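Local coordinates for protein paenibacillus xanthan lyase (PDB 6F2P) that cleaves the polysaccharide xanthan, probably by the beta-elimination chemistry of the family 8 polysaccharide lyases, at residues 4-9 and 247-252; 575-580 and 594-599; 828-833 and 884-889. All coordinates share one frame; numbering follows the deposited sequence.

Contact 1 (4-9 and 247-252)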
ATOM      1  N   ASP A   4      40.490   7.685  29.161  1.00 39.53           N
ATOM      2  CA  ASP A   4      40.047   6.320  29.398  1.00 38.60           C
ATOM      3  C   ASP A   4      38.663   5.956  28.869  1.00 36.09           C
ATOM      4  O   ASP A   4      38.439   4.800  28.524  1.00 42.45           O
ATOM      5  CB  ASP A   4      40.249   5.903  30.859  1.00 37.86           C
ATOM      6  CG  ASP A   4      41.658   5.396  31.122  1.00 56.33           C
ATOM      7  OD1 ASP A   4      41.916   4.193  30.887  1.00 42.71           O
ATOM      8  OD2 ASP A   4      42.515   6.204  31.544  1.00 72.36           O
ATOM      9  N   GLU A   5      37.741   6.910  28.768  1.00 33.42           N
ATOM     10  CA  GLU A   5      36.451   6.552  28.182  1.00 30.52           C
ATOM     11  C   GLU A   5      36.619   6.326  26.688  1.00 25.90           C
ATOM     12  O   GLU A   5      36.037   5.406  26.106  1.00 22.02           O
ATOM     13  CB  GLU A   5      35.358   7.584  28.453  1.00 29.61           C
ATOM     14  CG  GLU A   5      33.992   7.104  27.963  1.00 23.65           C
ATOM     15  CD  GLU A   5      32.833   7.962  28.434  1.00 30.77           C
ATOM     16  OE1 GLU A   5      33.050   8.901  29.233  1.00 39.83           O
ATOM     17  OE2 GLU A   5      31.691   7.687  27.998  1.00 26.80           O
ATOM     18  N   PHE A   6      37.432   7.173  26.076  1.00 27.25           N
ATOM     19  CA  PHE A   6      37.829   6.976  24.693  1.00 23.34           C
ATOM     20  C   PHE A   6      38.590   5.664  24.520  1.00 24.31           C
ATOM     21  O   PHE A   6      38.306   4.903  23.599  1.00 24.46           O
ATOM     22  CB  PHE A   6      38.684   8.142  24.241  1.00 23.52           C
ATOM     23  CG  PHE A   6      37.976   9.461  24.299  1.00 25.02           C
ATOM     24  CD1 PHE A   6      36.884   9.709  23.489  1.00 24.37           C
ATOM     25  CD2 PHE A   6      38.408  10.458  25.150  1.00 29.64           C
ATOM     26  CE1 PHE A   6      36.237  10.930  23.530  1.00 28.08           C
ATOM     27  CE2 PHE A   6      37.766  11.680  25.195  1.00 32.28           C
ATOM     28  CZ  PHE A   6      36.679  11.918  24.384  1.00 29.31           C
ATOM     29  N   ASP A   7      39.540   5.396  25.414  1.00 20.88           N
ATOM     30  CA  ASP A   7      40.296   4.148  25.372  1.00 25.73           C
ATOM     31  C   ASP A   7      39.364   2.950  25.402  1.00 27.20           C
ATOM     32  O   ASP A   7      39.589   1.963  24.706  1.00 30.52           O
ATOM     33  CB  ASP A   7      41.299   4.051  26.535  1.00 26.58           C
ATOM     34  CG  ASP A   7      42.386   5.118  26.469  1.00 32.83           C
ATOM     35  OD1 ASP A   7      42.836   5.459  25.350  1.00 21.88           O
ATOM     36  OD2 ASP A   7      42.781   5.629  27.542  1.00 33.46           O
ATOM     37  N   THR A   8      38.307   3.046  26.199  1.00 30.06           N
ATOM     38  CA  THR A   8      37.376   1.939  26.367  1.00 27.45           C
ATOM     39  C   THR A   8      36.587   1.686  25.093  1.00 24.13           C
ATOM     40  O   THR A   8      36.422   0.537  24.666  1.00 21.90           O
ATOM     41  CB  THR A   8      36.401   2.204  27.518  1.00 21.95           C
ATOM     42  OG1 THR A   8      37.130   2.269  28.744  1.00 25.71           O
ATOM     43  CG2 THR A   8      35.405   1.082  27.619  1.00 21.03           C
ATOM     44  N   LEU A   9      36.105   2.773  24.494  1.00 22.57           N
ATOM     45  CA  LEU A   9      35.352   2.695  23.252  1.00 23.59           C
ATOM     46  C   LEU A   9      36.246   2.179  22.134  1.00 25.93           C
ATOM     47  O   LEU A   9      35.870   1.250  21.418  1.00 22.73           O
ATOM     48  CB  LEU A   9      34.767   4.058  22.878  1.00 21.13           C
ATOM     49  CG  LEU A   9      33.662   4.588  23.787  1.00 23.41           C
ATOM     50  CD1 LEU A   9      33.161   5.939  23.291  1.00 21.12           C
ATOM     51  CD2 LEU A   9      32.527   3.584  23.864  1.00 16.37           C
ATOM     52  N   SER A 247      27.894   4.623  26.893  1.00 17.87           N
ATOM     53  CA  SER A 247      28.852   5.718  27.008  1.00 22.57           C
ATOM     54  C   SER A 247      28.181   7.073  27.120  1.00 22.64           C
ATOM     55  O   SER A 247      26.978   7.210  26.924  1.00 22.09           O
ATOM     56  CB  SER A 247      29.755   5.770  25.780  1.00 23.47           C
ATOM     57  OG  SER A 247      29.246   6.720  24.858  1.00 18.65           O
ATOM     58  N   SER A 248      28.992   8.086  27.392  1.00 24.66           N
ATOM     59  CA  SER A 248      28.515   9.458  27.485  1.00 22.27           C
ATOM     60  C   SER A 248      27.832   9.902  26.197  1.00 21.26           C
ATOM     61  O   SER A 248      26.989  10.787  26.215  1.00 27.87           O
ATOM     62  CB  SER A 248      29.683  10.391  27.795  1.00 26.09           C
ATOM     63  OG  SER A 248      30.468   9.898  28.868  1.00 26.55           O
ATOM     64  N   TRP A 249      28.196   9.283  25.079  1.00 26.71           N
ATOM     65  CA  TRP A 249      27.664   9.693  23.781  1.00 23.52           C
ATOM     66  C   TRP A 249      26.712   8.650  23.216  1.00 18.25           C
ATOM     67  O   TRP A 249      26.450   8.622  22.015  1.00 19.75           O
ATOM     68  CB  TRP A 249      28.808   9.998  22.800  1.00 17.25           C
ATOM     69  CG  TRP A 249      29.827  10.905  23.432  1.00 21.99           C
ATOM     70  CD1 TRP A 249      29.734  12.263  23.604  1.00 22.98           C
ATOM     71  CD2 TRP A 249      31.068  10.511  24.026  1.00 20.19           C
ATOM     72  NE1 TRP A 249      30.851  12.734  24.256  1.00 25.74           N
ATOM     73  CE2 TRP A 249      31.683  11.679  24.528  1.00 23.06           C
ATOM     74  CE3 TRP A 249      31.723   9.284  24.175  1.00 21.46           C
ATOM     75  CZ2 TRP A 249      32.919  11.653  25.167  1.00 26.90           C
ATOM     76  CZ3 TRP A 249      32.952   9.259  24.814  1.00 21.63           C
ATOM     77  CH2 TRP A 249      33.537  10.436  25.301  1.00 24.01           C
ATOM     78  N   GLN A 250      26.176   7.806  24.087  1.00 16.02           N
ATOM     79  CA  GLN A 250      25.225   6.797  23.655  1.00 19.70           C
ATOM     80  C   GLN A 250      23.998   7.442  23.034  1.00 20.18           C
ATOM     81  O   GLN A 250      23.705   8.622  23.268  1.00 15.43           O
ATOM     82  CB  GLN A 250      24.791   5.929  24.818  1.00 19.19           C
ATOM     83  CG  GLN A 250      23.709   6.546  25.657  1.00 14.10           C
ATOM     84  CD  GLN A 250      23.615   5.886  27.007  1.00 22.74           C
ATOM     85  OE1 GLN A 250      23.897   6.513  28.026  1.00 21.91           O
ATOM     86  NE2 GLN A 250      23.232   4.608  27.024  1.00 25.23           N
ATOM     87  N   VAL A 251      23.286   6.660  22.231  1.00 12.55           N
ATOM     88  CA  VAL A 251      22.150   7.190  21.510  1.00 15.51           C
ATOM     89  C   VAL A 251      20.980   7.289  22.479  1.00 21.10           C
ATOM     90  O   VAL A 251      20.603   6.298  23.119  1.00 20.43           O
ATOM     91  CB  VAL A 251      21.794   6.308  20.303  1.00 15.58           C
ATOM     92  CG1 VAL A 251      20.647   6.915  19.513  1.00 12.32           C
ATOM     93  CG2 VAL A 251      23.006   6.142  19.412  1.00 14.20           C
ATOM     94  N   THR A 252      20.414   8.487  22.598  1.00 15.94           N
ATOM     95  CA  THR A 252      19.338   8.715  23.550  1.00 17.15           C
ATOM     96  C   THR A 252      18.002   8.995  22.874  1.00 16.45           C
ATOM     97  O   THR A 252      16.954   8.903  23.516  1.00 21.08           O
ATOM     98  CB  THR A 252      19.654   9.890  24.502  1.00 14.72           C
ATOM     99  OG1 THR A 252      19.855  11.086  23.740  1.00 13.34           O
ATOM    100  CG2 THR A 252      20.889   9.604  25.319  1.00 11.97           C
TER

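Contact 2 (575-580 and 594-599)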
ATOM      1  N   ALA A 575      18.244 -25.884 -20.854  1.00 24.25           N
ATOM      2  CA  ALA A 575      19.447 -25.395 -20.185  1.00 19.95           C
ATOM      3  C   ALA A 575      19.712 -23.987 -20.683  1.00 21.60           C
ATOM      4  O   ALA A 575      19.567 -23.697 -21.877  1.00 26.84           O
ATOM      5  CB  ALA A 575      20.637 -26.291 -20.478  1.00 11.96           C
ATOM      6  N   ARG A 576      20.086 -23.098 -19.775  1.00 18.10           N
ATOM      7  CA  ARG A 576      20.332 -21.727 -20.186  1.00 16.58           C
ATOM      8  C   ARG A 576      21.708 -21.249 -19.771  1.00 24.14           C
ATOM      9  O   ARG A 576      22.209 -21.614 -18.705  1.00 25.22           O
ATOM     10  CB  ARG A 576      19.238 -20.808 -19.659  1.00 17.47           C
ATOM     11  CG  ARG A 576      17.901 -21.081 -20.310  1.00 19.99           C
ATOM     12  CD  ARG A 576      16.859 -20.108 -19.850  1.00 17.95           C
ATOM     13  NE  ARG A 576      17.213 -18.726 -20.159  1.00 20.39           N
ATOM     14  CZ  ARG A 576      16.836 -18.092 -21.263  1.00 21.61           C
ATOM     15  NH1 ARG A 576      16.102 -18.727 -22.169  1.00 16.04           N
ATOM     16  NH2 ARG A 576      17.192 -16.827 -21.457  1.00 19.74           N
ATOM     17  N   SER A 577      22.331 -20.458 -20.640  1.00 23.20           N
ATOM     18  CA  SER A 577      23.632 -19.885 -20.333  1.00 19.50           C
ATOM     19  C   SER A 577      23.576 -18.379 -20.405  1.00 18.62           C
ATOM     20  O   SER A 577      22.770 -17.800 -21.144  1.00 16.32           O
ATOM     21  CB  SER A 577      24.722 -20.425 -21.258  1.00 17.16           C
ATOM     22  OG  SER A 577      25.055 -21.759 -20.917  1.00 20.47           O
ATOM     23  N   GLY A 578      24.430 -17.755 -19.612  1.00 15.69           N
ATOM     24  CA  GLY A 578      24.548 -16.314 -19.598  1.00 16.72           C
ATOM     25  C   GLY A 578      25.556 -15.957 -18.534  1.00 19.42           C
ATOM     26  O   GLY A 578      26.029 -16.832 -17.790  1.00 22.06           O
ATOM     27  N   SER A 579      25.886 -14.676 -18.457  1.00 14.99           N
ATOM     28  CA  SER A 579      26.777 -14.196 -17.416  1.00 22.60           C
ATOM     29  C   SER A 579      26.176 -12.965 -16.753  1.00 19.93           C
ATOM     30  O   SER A 579      25.276 -12.317 -17.301  1.00 20.76           O
ATOM     31  CB  SER A 579      28.164 -13.873 -17.993  1.00 18.73           C
ATOM     32  OG  SER A 579      28.134 -12.683 -18.756  1.00 21.35           O
ATOM     33  N   TRP A 580      26.696 -12.628 -15.581  1.00 19.45           N
ATOM     34  CA  TRP A 580      26.217 -11.476 -14.827  1.00 16.89           C
ATOM     35  C   TRP A 580      26.418 -10.150 -15.542  1.00 19.77           C
ATOM     36  O   TRP A 580      25.766  -9.159 -15.207  1.00 23.06           O
ATOM     37  CB  TRP A 580      26.883 -11.450 -13.456  1.00 19.84           C
ATOM     38  CG  TRP A 580      26.343 -12.514 -12.594  1.00 19.77           C
ATOM     39  CD1 TRP A 580      26.815 -13.783 -12.465  1.00 16.66           C
ATOM     40  CD2 TRP A 580      25.187 -12.423 -11.759  1.00 22.61           C
ATOM     41  NE1 TRP A 580      26.033 -14.488 -11.585  1.00 16.56           N
ATOM     42  CE2 TRP A 580      25.023 -13.674 -11.140  1.00 18.60           C
ATOM     43  CE3 TRP A 580      24.280 -11.398 -11.463  1.00 17.96           C
ATOM     44  CZ2 TRP A 580      23.994 -13.925 -10.242  1.00 19.24           C
ATOM     45  CZ3 TRP A 580      23.263 -11.654 -10.582  1.00 17.48           C
ATOM     46  CH2 TRP A 580      23.125 -12.905  -9.981  1.00 17.78           C
ATOM     47  N   LEU A 594      30.795 -17.330 -17.709  1.00 30.83           N
ATOM     48  CA  LEU A 594      29.568 -17.956 -18.177  1.00 24.79           C
ATOM     49  C   LEU A 594      29.081 -19.007 -17.181  1.00 27.34           C
ATOM     50  O   LEU A 594      29.883 -19.658 -16.506  1.00 27.82           O
ATOM     51  CB  LEU A 594      29.826 -18.612 -19.522  1.00 29.15           C
ATOM     52  CG  LEU A 594      28.627 -18.922 -20.408  1.00 39.68           C
ATOM     53  CD1 LEU A 594      28.211 -17.663 -21.168  1.00 31.29           C
ATOM     54  CD2 LEU A 594      28.968 -20.072 -21.351  1.00 36.48           C
ATOM     55  N   HIS A 595      27.762 -19.155 -17.089  1.00 27.86           N
ATOM     56  CA  HIS A 595      27.134 -20.119 -16.191  1.00 22.17           C
ATOM     57  C   HIS A 595      25.981 -20.782 -16.914  1.00 24.17           C
ATOM     58  O   HIS A 595      25.305 -20.148 -17.735  1.00 19.46           O
ATOM     59  CB  HIS A 595      26.577 -19.420 -14.955  1.00 19.24           C
ATOM     60  CG  HIS A 595      27.607 -18.683 -14.168  1.00 23.89           C
ATOM     61  ND1 HIS A 595      28.538 -19.321 -13.382  1.00 21.95           N
ATOM     62  CD2 HIS A 595      27.855 -17.354 -14.052  1.00 22.29           C
ATOM     63  CE1 HIS A 595      29.319 -18.419 -12.810  1.00 27.06           C
ATOM     64  NE2 HIS A 595      28.922 -17.220 -13.202  1.00 27.23           N
ATOM     65  N   THR A 596      25.741 -22.050 -16.603  1.00 19.49           N
ATOM     66  CA  THR A 596      24.649 -22.764 -17.236  1.00 20.94           C
ATOM     67  C   THR A 596      23.737 -23.387 -16.196  1.00 21.53           C
ATOM     68  O   THR A 596      24.179 -24.182 -15.361  1.00 24.51           O
ATOM     69  CB  THR A 596      25.138 -23.847 -18.214  1.00 22.08           C
ATOM     70  OG1 THR A 596      25.966 -23.249 -19.221  1.00 21.74           O
ATOM     71  CG2 THR A 596      23.950 -24.506 -18.883  1.00 18.43           C
ATOM     72  N   ARG A 597      22.464 -23.014 -16.249  1.00 18.33           N
ATOM     73  CA  ARG A 597      21.469 -23.532 -15.316  1.00 19.45           C
ATOM     74  C   ARG A 597      20.229 -24.040 -16.046  1.00 18.94           C
ATOM     75  O   ARG A 597      19.932 -23.601 -17.165  1.00 18.80           O
ATOM     76  CB  ARG A 597      21.098 -22.452 -14.305  1.00 20.47           C
ATOM     77  CG  ARG A 597      22.236 -22.086 -13.385  1.00 17.53           C
ATOM     78  CD  ARG A 597      22.654 -23.313 -12.608  1.00 18.17           C
ATOM     79  NE  ARG A 597      23.637 -23.010 -11.578  1.00 21.06           N
ATOM     80  CZ  ARG A 597      24.944 -23.209 -11.709  1.00 23.53           C
ATOM     81  NH1 ARG A 597      25.432 -23.719 -12.839  1.00 19.53           N
ATOM     82  NH2 ARG A 597      25.762 -22.901 -10.706  1.00 16.60           N
ATOM     83  N   ASN A 598      19.511 -24.964 -15.412  1.00 17.24           N
ATOM     84  CA  ASN A 598      18.328 -25.586 -16.016  1.00 20.41           C
ATOM     85  C   ASN A 598      17.018 -25.027 -15.485  1.00 22.01           C
ATOM     86  O   ASN A 598      16.889 -24.766 -14.289  1.00 22.32           O
ATOM     87  CB  ASN A 598      18.360 -27.097 -15.808  1.00 18.85           C
ATOM     88  CG  ASN A 598      19.646 -27.721 -16.309  1.00 22.90           C
ATOM     89  OD1 ASN A 598      20.087 -27.446 -17.432  1.00 24.17           O
ATOM     90  ND2 ASN A 598      20.273 -28.551 -15.469  1.00 15.75           N
ATOM     91  N   PHE A 599      16.047 -24.850 -16.375  1.00 24.64           N
ATOM     92  CA  PHE A 599      14.782 -24.219 -16.004  1.00 20.19           C
ATOM     93  C   PHE A 599      13.551 -24.938 -16.554  1.00 21.66           C
ATOM     94  O   PHE A 599      13.563 -25.458 -17.672  1.00 19.41           O
ATOM     95  CB  PHE A 599      14.747 -22.762 -16.477  1.00 20.67           C
ATOM     96  CG  PHE A 599      15.678 -21.851 -15.734  1.00 22.09           C
ATOM     97  CD1 PHE A 599      17.009 -21.730 -16.116  1.00 22.04           C
ATOM     98  CD2 PHE A 599      15.220 -21.095 -14.665  1.00 22.16           C
ATOM     99  CE1 PHE A 599      17.874 -20.877 -15.429  1.00 18.67           C
ATOM    100  CE2 PHE A 599      16.076 -20.237 -13.975  1.00 24.69           C
ATOM    101  CZ  PHE A 599      17.405 -20.131 -14.358  1.00 20.91           C
TER

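Contact 3 (828-833 and 884-889)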
ATOM      1  N   SER A 828     -16.241  39.363   0.817  1.00 32.59           N
ATOM      2  CA  SER A 828     -14.825  39.611   0.633  1.00 34.49           C
ATOM      3  C   SER A 828     -14.688  40.540  -0.558  1.00 39.26           C
ATOM      4  O   SER A 828     -15.366  40.360  -1.569  1.00 38.88           O
ATOM      5  CB  SER A 828     -14.089  38.292   0.378  1.00 38.14           C
ATOM      6  OG  SER A 828     -12.737  38.494   0.001  1.00 39.43           O
ATOM      7  N   THR A 829     -13.820  41.539  -0.443  1.00 38.87           N
ATOM      8  CA  THR A 829     -13.630  42.489  -1.533  1.00 41.20           C
ATOM      9  C   THR A 829     -12.974  41.798  -2.729  1.00 47.64           C
ATOM     10  O   THR A 829     -12.944  42.338  -3.838  1.00 48.28           O
ATOM     11  CB  THR A 829     -12.813  43.719  -1.084  1.00 41.60           C
ATOM     12  OG1 THR A 829     -11.628  43.287  -0.407  1.00 50.78           O
ATOM     13  CG2 THR A 829     -13.635  44.586  -0.133  1.00 33.27           C
ATOM     14  N   ASN A 830     -12.460  40.593  -2.483  1.00 47.41           N
ATOM     15  CA  ASN A 830     -11.909  39.733  -3.520  1.00 40.19           C
ATOM     16  C   ASN A 830     -12.795  38.506  -3.685  1.00 38.60           C
ATOM     17  O   ASN A 830     -12.557  37.478  -3.052  1.00 35.68           O
ATOM     18  CB  ASN A 830     -10.497  39.298  -3.132  1.00 41.01           C
ATOM     19  CG  ASN A 830      -9.713  38.725  -4.299  1.00 43.85           C
ATOM     20  OD1 ASN A 830     -10.289  38.215  -5.263  1.00 41.34           O
ATOM     21  ND2 ASN A 830      -8.386  38.805  -4.215  1.00 40.00           N
ATOM     22  N   SER A 831     -13.823  38.629  -4.524  1.00 43.58           N
ATOM     23  CA  SER A 831     -14.768  37.542  -4.782  1.00 39.99           C
ATOM     24  C   SER A 831     -15.019  37.376  -6.276  1.00 36.59           C
ATOM     25  O   SER A 831     -15.565  38.274  -6.919  1.00 36.78           O
ATOM     26  CB  SER A 831     -16.102  37.812  -4.080  1.00 37.83           C
ATOM     27  OG  SER A 831     -15.949  37.876  -2.674  1.00 38.11           O
ATOM     28  N   GLY A 832     -14.636  36.226  -6.824  1.00 31.56           N
ATOM     29  CA  GLY A 832     -14.829  35.968  -8.242  1.00 31.72           C
ATOM     30  C   GLY A 832     -16.231  35.490  -8.582  1.00 35.89           C
ATOM     31  O   GLY A 832     -17.174  35.675  -7.807  1.00 32.30           O
ATOM     32  N   ILE A 833     -16.365  34.885  -9.760  1.00 33.07           N
ATOM     33  CA  ILE A 833     -17.618  34.279 -10.200  1.00 34.21           C
ATOM     34  C   ILE A 833     -17.409  32.780 -10.342  1.00 32.14           C
ATOM     35  O   ILE A 833     -16.538  32.340 -11.093  1.00 31.92           O
ATOM     36  CB  ILE A 833     -18.074  34.819 -11.569  1.00 37.96           C
ATOM     37  CG1 ILE A 833     -18.299  36.332 -11.508  1.00 33.63           C
ATOM     38  CG2 ILE A 833     -19.326  34.092 -12.037  1.00 27.23           C
ATOM     39  CD1 ILE A 833     -18.723  36.926 -12.819  1.00 27.43           C
ATOM     40  N   VAL A 884     -16.130  43.427 -12.030  1.00 49.70           N
ATOM     41  CA  VAL A 884     -15.164  44.496 -12.267  1.00 49.37           C
ATOM     42  C   VAL A 884     -14.721  45.184 -10.977  1.00 47.71           C
ATOM     43  O   VAL A 884     -13.634  45.757 -10.910  1.00 46.67           O
ATOM     44  CB  VAL A 884     -15.738  45.554 -13.217  1.00 49.63           C
ATOM     45  CG1 VAL A 884     -14.613  46.384 -13.828  1.00 32.58           C
ATOM     46  CG2 VAL A 884     -16.568  44.882 -14.303  1.00 56.86           C
ATOM     47  N   SER A 885     -15.562  45.119  -9.952  1.00 50.04           N
ATOM     48  CA  SER A 885     -15.260  45.776  -8.688  1.00 48.51           C
ATOM     49  C   SER A 885     -14.540  44.845  -7.712  1.00 43.50           C
ATOM     50  O   SER A 885     -14.262  45.222  -6.573  1.00 38.12           O
ATOM     51  CB  SER A 885     -16.541  46.320  -8.055  1.00 45.47           C
ATOM     52  OG  SER A 885     -17.384  46.888  -9.040  1.00 51.07           O
ATOM     53  N   SER A 886     -14.228  43.634  -8.162  1.00 45.68           N
ATOM     54  CA  SER A 886     -13.521  42.674  -7.315  1.00 44.66           C
ATOM     55  C   SER A 886     -11.995  42.802  -7.429  1.00 45.53           C
ATOM     56  O   SER A 886     -11.470  43.106  -8.504  1.00 41.78           O
ATOM     57  CB  SER A 886     -13.958  41.251  -7.655  1.00 42.67           C
ATOM     58  OG  SER A 886     -13.306  40.310  -6.824  1.00 44.98           O
ATOM     59  N   SER A 887     -11.300  42.576  -6.311  1.00 48.24           N
ATOM     60  CA  SER A 887      -9.834  42.576  -6.263  1.00 37.39           C
ATOM     61  C   SER A 887      -9.261  41.540  -7.219  1.00 44.97           C
ATOM     62  O   SER A 887      -8.213  41.752  -7.836  1.00 52.50           O
ATOM     63  CB  SER A 887      -9.339  42.228  -4.853  1.00 34.95           C
ATOM     64  OG  SER A 887      -9.739  43.174  -3.880  1.00 40.02           O
ATOM     65  N   GLY A 888      -9.949  40.405  -7.312  1.00 41.04           N
ATOM     66  CA  GLY A 888      -9.491  39.288  -8.113  1.00 37.38           C
ATOM     67  C   GLY A 888     -10.527  38.185  -8.200  1.00 38.39           C
ATOM     68  O   GLY A 888     -11.726  38.449  -8.301  1.00 40.00           O
ATOM     69  N   TYR A 889     -10.063  36.944  -8.141  1.00 39.20           N
ATOM     70  CA  TYR A 889     -10.925  35.802  -8.402  1.00 31.97           C
ATOM     71  C   TYR A 889     -11.152  34.927  -7.173  1.00 29.50           C
ATOM     72  O   TYR A 889     -11.694  33.825  -7.282  1.00 24.06           O
ATOM     73  CB  TYR A 889     -10.326  34.944  -9.516  1.00 31.56           C
ATOM     74  CG  TYR A 889     -10.151  35.646 -10.844  1.00 39.41           C
ATOM     75  CD1 TYR A 889      -8.947  36.262 -11.179  1.00 38.96           C
ATOM     76  CD2 TYR A 889     -11.181  35.678 -11.776  1.00 40.95           C
ATOM     77  CE1 TYR A 889      -8.774  36.891 -12.410  1.00 34.40           C
ATOM     78  CE2 TYR A 889     -11.022  36.308 -13.006  1.00 51.03           C
ATOM     79  CZ  TYR A 889      -9.819  36.914 -13.317  1.00 49.45           C
ATOM     80  OH  TYR A 889      -9.674  37.537 -14.537  1.00 40.32           O
TER

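Contact 1 (4-9 and 247-252)
The carboxylate of Glu5 grips Ser248 through both its backbone and its side chain. Ser248 N donates to Glu5 OE2 at 2.8 Å in an almost straight bond of 173°, met nearly along the C-O axis. Ser248 OG sits against both carboxylate oxygens, 2.7 Å from Glu5 OE2, and its one proton can serve either. Glu5 gets there with CG anti to the backbone N (chi1 -174°) and an extended chain. The receiving loop is a type I turn from Ser247 to Gln250, fixed from inside by an ST turn in which Trp249 N donates to Ser247 OG at 2.8 Å.

Trp249 carries the apolar part. Its six-membered ring and the Phe6 ring are nearly parallel, 18° apart, but slid so far that they barely overlap, with centroids 5.0 Å apart. Leu9 CD1 comes in at the edge of the indole, 3.7 Å from Trp249 CZ3, while Leu9 CD2 reaches Ser247 CB.

The contact joins the first helix, 4-18, to the loop between helices 229-244 and 256-267, within the alpha-helical part of the lyase. Trp249 also packs on Ser188, Val191 and Ala192 of helix 188-197, so the indole bridges two helices.

Contact 2 (575-580 and 594-599)
Arg576, His595 and Leu594 lose the most surface where strands 566-578 and 595-607 pair antiparallel. Arg576 faces Arg597 in a hydrogen-bonded pair. Arg576 N donates to Arg597 O at 2.7 Å, and Arg597 N returns the bond to Arg576 O at 2.8 Å, each donor lying in the plane of the carbonyl it meets. The Arg576 chain leaves with CG beside the backbone N and turns at chi3 (60°). Its CD passes 4.1 Å from Phe599 CD1, the two side chains crossing at about a right angle. The guanidinium is held from outside, by Thr429 O at NE and by Glu574 at NH1.

His595 pairs with Gly578 in the next hydrogen-bonded pair; His595 N to Gly578 O is 3.0 Å. Its CB leaves on the same face as that of Arg576. The imidazole is placed by Trp580: His595 CD2 comes 4.0 Å from Trp580 CD1, with the Trp580 five-membered ring turned 76° from the imidazole. His425 ties these rings together: it stacks on His595 and accepts from Trp580 NE1.

Leu594, next to His595, lays CD1 4.1 Å from Gly578 N, and its CD2 approaches Ser577 CB. Between the two hydrogen-bonded pairs, on the opposite face, Ser577 OG and Thr596 OG1 share a hydrogen bond. Ala575 CB nears Asn598 OD1 on that face, while Asn598 ND2 is bound by Asn518 O.

Trp580, following the paired residues, meets His288 and Gln291, which fall in the family's alpha-helical range. The pairing is a beta-hairpin with a long connection, two neighbouring inner strands of an antiparallel sheet of the family 8 super-sandwich.

Contact 3 (828-833 and 884-889)
Ser885 opens the contact only marginally; its side chain rests on Phe850. Ser886 is the first real anchor. Its OG stands anti to the backbone N (chi1 -179°), which carries it to the backbone of the other loop. Ser886 OG accepts from Ser831 N at 2.9 Å, with a bent N-H angle of 135°. The same hydroxyl donates to Gly888 O at 2.9 Å, above the carbonyl plane. An alanine here would lose both bonds and would probably loosen the hold of this turn on the backbone at Ser831.

Ser887 follows with a much straighter bond. Its N donates to a lone pair of Thr829 O at 3.0 Å and 170°, and Ser887 OG adds a weak bond to that oxygen. Ser887 CB lies alongside Asn830, 3.6 Å from Asn830 CG. The Asn830 amide oxygen reaches on past Gly888 and accepts from Lys890 N. At Tyr889 the backbones nearly touch: Tyr889 CA is 3.9 Å from Gly832 CA, where there is no side chain to intervene. The Tyr889 side chain starts away from the other loop and packs on Val803, Thr879 and Lys882.

Each segment belongs to a beta-arch, linking strands 817-826 and 832-838 or strands 871-882 and 891-900. Their side-by-side loops close one end of a two-sheet, calcium-binding beta-sandwich.

The three contacts lie in separate parts of one long chain and follow one another in sequence without overlap. Contact 1 is in the alpha-helical region, contact 2 in the super-sandwich, and contact 3 in a later beta-sandwich. Centres of contacts 1 and 2 are about 51 Å apart. Contact 3 is about 65 Å from contact 1 and 71 Å from contact 2, centre to centre, and contacts 2 and 3 are on opposite sides of the chain's centre. A calcium ion lies about 8 Å from the Tyr889 side chain, and another about 14 Å from the Arg597 side chain. Methylpentanediol molecules, probably from the crystallisation liquor, lie close to the side chains of Ser248 and Arg576.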